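Local coordinates for protein decaprenyl diphosphate synthase (Rhodobacter capsulatus, PDB 3MZV) that probably builds long-chain all-trans prenyl diphosphates by adding isopentenyl units to farnesyl diphosphate, using magnesium, to supply the side chain of isoprenoid quinones, at residues B[197-200]-B[201-204]; B[206-209]-B[210-214]. All coordinates share one frame; numbering follows the deposited sequence.

Contact 1: B[197-200]-B[201-204]; sequences APED and QVQA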
loop_
_atom_site.group_PDB
_atom_site.type_symbol
_atom_site.label_atom_id
_atom_site.label_comp_id
_atom_site.label_asym_id
_atom_site.label_seq_id
_atom_site.Cartn_x
_atom_site.Cartn_y
_atom_site.Cartn_z
ATOM N N ALA B 197 17.043 -23.862 3.438
ATOM C CA ALA B 197 16.548 -25.213 3.652
ATOM C C ALA B 197 16.343 -25.898 2.307
ATOM O O ALA B 197 16.112 -25.232 1.312
ATOM C CB ALA B 197 15.217 -25.234 4.475
ATOM N N PRO B 198 16.401 -27.251 2.295
ATOM C CA PRO B 198 16.028 -28.041 1.129
ATOM C C PRO B 198 14.620 -27.651 0.659
ATOM O O PRO B 198 13.747 -27.313 1.489
ATOM C CB PRO B 198 16.022 -29.488 1.668
ATOM C CG PRO B 198 16.969 -29.442 2.830
ATOM C CD PRO B 198 16.760 -28.097 3.447
ATOM N N GLU B 199 14.385 -27.703 -0.650
ATOM C CA GLU B 199 13.121 -27.229 -1.182
ATOM C C GLU B 199 11.908 -28.038 -0.654
ATOM O O GLU B 199 10.842 -27.480 -0.465
ATOM C CB GLU B 199 13.156 -27.169 -2.721
ATOM C CG GLU B 199 14.029 -26.015 -3.315
ATOM C CD GLU B 199 13.677 -24.639 -2.715
ATOM O OE1 GLU B 199 12.463 -24.361 -2.529
ATOM O OE2 GLU B 199 14.612 -23.859 -2.421
ATOM N N ASP B 200 12.053 -29.329 -0.375
ATOM C CA ASP B 200 10.952 -30.050 0.218
ATOM C C ASP B 200 10.572 -29.543 1.618
ATOM O O ASP B 200 9.402 -29.620 1.995
ATOM C CB ASP B 200 11.151 -31.586 0.206
ATOM C CG ASP B 200 12.321 -32.077 1.077
ATOM O OD1 ASP B 200 13.250 -31.344 1.385
ATOM O OD2 ASP B 200 12.336 -33.288 1.409
ATOM N N GLN B 201 11.549 -29.044 2.369
ATOM C CA GLN B 201 11.275 -28.414 3.656
ATOM C C GLN B 201 10.645 -27.028 3.500
ATOM O O GLN B 201 9.744 -26.671 4.277
ATOM C CB GLN B 201 12.534 -28.354 4.539
ATOM C CG GLN B 201 12.993 -29.772 5.019
ATOM C CD GLN B 201 14.269 -29.758 5.841
ATOM O OE1 GLN B 201 14.568 -28.797 6.557
ATOM N NE2 GLN B 201 15.043 -30.838 5.733
ATOM N N VAL B 202 11.113 -26.255 2.511
ATOM C CA VAL B 202 10.457 -24.990 2.184
ATOM C C VAL B 202 8.997 -25.217 1.869
ATOM O O VAL B 202 8.139 -24.553 2.413
ATOM C CB VAL B 202 11.105 -24.280 0.995
ATOM C CG1 VAL B 202 10.319 -23.020 0.613
ATOM C CG2 VAL B 202 12.597 -23.923 1.297
ATOM N N GLN B 203 8.709 -26.198 1.010
ATOM C CA GLN B 203 7.331 -26.502 0.659
ATOM C C GLN B 203 6.520 -26.968 1.882
ATOM O O GLN B 203 5.377 -26.553 2.047
ATOM C CB GLN B 203 7.278 -27.535 -0.494
ATOM C CG GLN B 203 5.860 -27.886 -0.936
ATOM C CD GLN B 203 5.148 -26.726 -1.611
ATOM O OE1 GLN B 203 5.771 -25.918 -2.327
ATOM N NE2 GLN B 203 3.826 -26.600 -1.351
ATOM N N ALA B 204 7.122 -27.774 2.764
ATOM C CA ALA B 204 6.409 -28.250 3.939
ATOM C C ALA B 204 6.098 -27.065 4.846
ATOM O O ALA B 204 5.023 -26.992 5.411
ATOM C CB ALA B 204 7.203 -29.291 4.708
#
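Gln201 lays its amide alongside the ring of Pro198 at the first turn of helix 199-224, where the proline is the N-cap residue. Gln201 NE2 lies 3.8 Å from Pro198 CG, and at the other end of the amide Gln201 OE1 is 3.9 Å from Pro198 CD. The chain reaches back because CG stands beside the backbone N (chi1 -68°) and continues fully extended. Glutamine suits a partly exposed place like this, with methylenes to pack and a polar end; its side chain also touches Val68, Leu312 and Pro313 in neighbouring loops. With an alanine here, the Pro198 ring would probably lose its companion and the side-chain packing on those loops would be left with a gap. Pro198 O accepts two amides: Val202 N at 3.0 Å, in the carbonyl plane, and Gln201 N in a weak, bent bond. Proline fits the cap because its ring holds phi near -53°, and it offers the first turn only its carbonyl. On the buried side, Val202 CG2 sits 3.6 Å from Pro198 O and also approaches Ala197 CB, and the valine continues onto Glu189 and Ile193 of helix 169-194. Glu199 bends at chi2 so that OE1 comes 3.8 Å from Val202 CB, where a salt bridge to Arg139 holds it; a carboxylate is probably also favoured at a helix N terminus. The regular i to i+4 bonds continue with Gln203 N on Glu199 O, and Ala204 N reaches Asp200 O over 3.0 Å from above the carbonyl plane.

Contact 2: B[206-209]-B[210-214]; sequences FDYG and DALGI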
loop_
_atom_site.group_PDB
_atom_site.type_symbol
_atom_site.label_atom_id
_atom_site.label_comp_id
_atom_site.label_asym_id
_atom_site.label_seq_id
_atom_site.Cartn_x
_atom_site.Cartn_y
_atom_site.Cartn_z
ATOM N N PHE B 206 5.690 -23.982 3.906
ATOM C CA PHE B 206 4.605 -23.273 3.228
ATOM C C PHE B 206 3.248 -23.926 3.572
ATOM O O PHE B 206 2.308 -23.222 3.928
ATOM C CB PHE B 206 4.816 -23.242 1.688
ATOM C CG PHE B 206 3.676 -22.604 0.925
ATOM C CD1 PHE B 206 2.584 -23.367 0.502
ATOM C CD2 PHE B 206 3.696 -21.241 0.620
ATOM C CE1 PHE B 206 1.511 -22.795 -0.196
ATOM C CE2 PHE B 206 2.639 -20.641 -0.114
ATOM C CZ PHE B 206 1.543 -21.406 -0.516
ATOM N N ASP B 207 3.182 -25.259 3.461
ATOM C CA ASP B 207 1.945 -26.009 3.609
ATOM C C ASP B 207 1.487 -25.900 5.056
ATOM O O ASP B 207 0.285 -25.714 5.293
ATOM C CB ASP B 207 2.119 -27.499 3.234
ATOM C CG ASP B 207 2.353 -27.738 1.749
ATOM O OD1 ASP B 207 2.158 -26.851 0.904
ATOM O OD2 ASP B 207 2.766 -28.855 1.422
ATOM N N TYR B 208 2.436 -25.957 5.998
ATOM C CA TYR B 208 2.139 -25.722 7.417
ATOM C C TYR B 208 1.484 -24.384 7.633
ATOM O O TYR B 208 0.426 -24.287 8.260
ATOM C CB TYR B 208 3.365 -25.858 8.319
ATOM C CG TYR B 208 3.110 -25.435 9.752
ATOM C CD1 TYR B 208 2.458 -26.290 10.660
ATOM C CD2 TYR B 208 3.460 -24.169 10.195
ATOM C CE1 TYR B 208 2.207 -25.900 12.003
ATOM C CE2 TYR B 208 3.208 -23.767 11.520
ATOM C CZ TYR B 208 2.594 -24.620 12.407
ATOM O OH TYR B 208 2.376 -24.171 13.680
ATOM N N GLY B 209 2.105 -23.335 7.106
ATOM C CA GLY B 209 1.600 -22.025 7.312
ATOM C C GLY B 209 0.250 -21.806 6.660
ATOM O O GLY B 209 -0.615 -21.194 7.254
ATOM N N ASP B 210 0.085 -22.288 5.432
ATOM C CA ASP B 210 -1.180 -22.184 4.697
ATOM C C ASP B 210 -2.321 -22.830 5.490
ATOM O O ASP B 210 -3.337 -22.223 5.720
ATOM C CB ASP B 210 -1.030 -22.876 3.325
ATOM C CG ASP B 210 -2.316 -22.940 2.527
ATOM O OD1 ASP B 210 -2.849 -21.885 2.094
ATOM O OD2 ASP B 210 -2.794 -24.077 2.306
ATOM N N ALA B 211 -2.120 -24.068 5.917
ATOM C CA ALA B 211 -3.134 -24.778 6.719
ATOM C C ALA B 211 -3.441 -24.077 8.061
ATOM O O ALA B 211 -4.585 -23.975 8.509
ATOM C CB ALA B 211 -2.686 -26.254 6.950
ATOM N N LEU B 212 -2.415 -23.654 8.771
ATOM C CA LEU B 212 -2.632 -22.993 10.043
ATOM C C LEU B 212 -3.423 -21.711 9.847
ATOM O O LEU B 212 -4.237 -21.356 10.708
ATOM C CB LEU B 212 -1.297 -22.702 10.759
ATOM C CG LEU B 212 -1.248 -22.222 12.210
ATOM C CD1 LEU B 212 -1.507 -23.354 13.146
ATOM C CD2 LEU B 212 0.154 -21.594 12.447
ATOM N N GLY B 213 -3.099 -20.952 8.800
ATOM C CA GLY B 213 -3.770 -19.671 8.557
ATOM C C GLY B 213 -5.238 -19.868 8.185
ATOM O O GLY B 213 -6.108 -19.148 8.677
ATOM N N ILE B 214 -5.495 -20.879 7.345
ATOM C CA ILE B 214 -6.846 -21.295 7.052
ATOM C C ILE B 214 -7.599 -21.658 8.352
ATOM O O ILE B 214 -8.645 -21.079 8.601
ATOM C CB ILE B 214 -6.899 -22.424 6.064
ATOM C CG1 ILE B 214 -6.486 -21.941 4.700
ATOM C CG2 ILE B 214 -8.380 -23.004 5.998
ATOM C CD1 ILE B 214 -6.110 -23.037 3.760
HETATM O O HOH W 1 -1.812 -26.504 3.410
#
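Leu212 runs alongside Tyr208, one helical turn earlier, both side chains pointing the same way. Starting at the backbone, Leu212 CB rests 3.4 Å from Tyr208 O, the carbonyl that also accepts the hydrogen bond from Leu212 N. Leu212 CG is anti to the backbone N (chi1 -170°), and from this branch point the two methyls spread toward the phenol end of the tyrosine. CD2 makes the closer approach, 3.6 Å from Tyr208 OH and 3.9 Å from Tyr208 CE2, meeting the ring obliquely, while CD1 lies near the same hydroxyl. The hydroxyl hydrogen-bonds to Leu321 O, so tyrosine gives an apolar ring flank and a satisfied polar end in a buried place. Leu324 and Leu60 touch both residues. Round the helix, a water donates to Asp207 O at 2.9 Å and to Asp210 OD2 at 2.8 Å, and a salt bridge with Arg177 gives OD2 a second partner. Ala211, small enough to lie against Trp301 and Ala305, faces helix 290-308. The i to i+4 pairing is ordinary alpha-helix geometry; the helix itself, packed on helices 56-67, 169-194, 290-308 and 316-328, belongs to the all-helical fold of trans-prenyl diphosphate synthases.

Coming from helix 169-194, the chain turns through Ala197 and Pro198 and enters helix 199-224, where contact 1 forms the opening turn near the protein's edge. Contact 2 follows in series on the same helix, about 14 Å away between centres and nearer the middle of the chain. Neither closes a long loop, and they neither nest nor cross. Contact 1 ties the helix start to helix 169-194 and neighbouring loops; contact 2 packs the helix against helices 56-67, 169-194, 290-308 and 316-328. Farther along, the helix carries the second aspartate-rich motif, which in relatives binds magnesium.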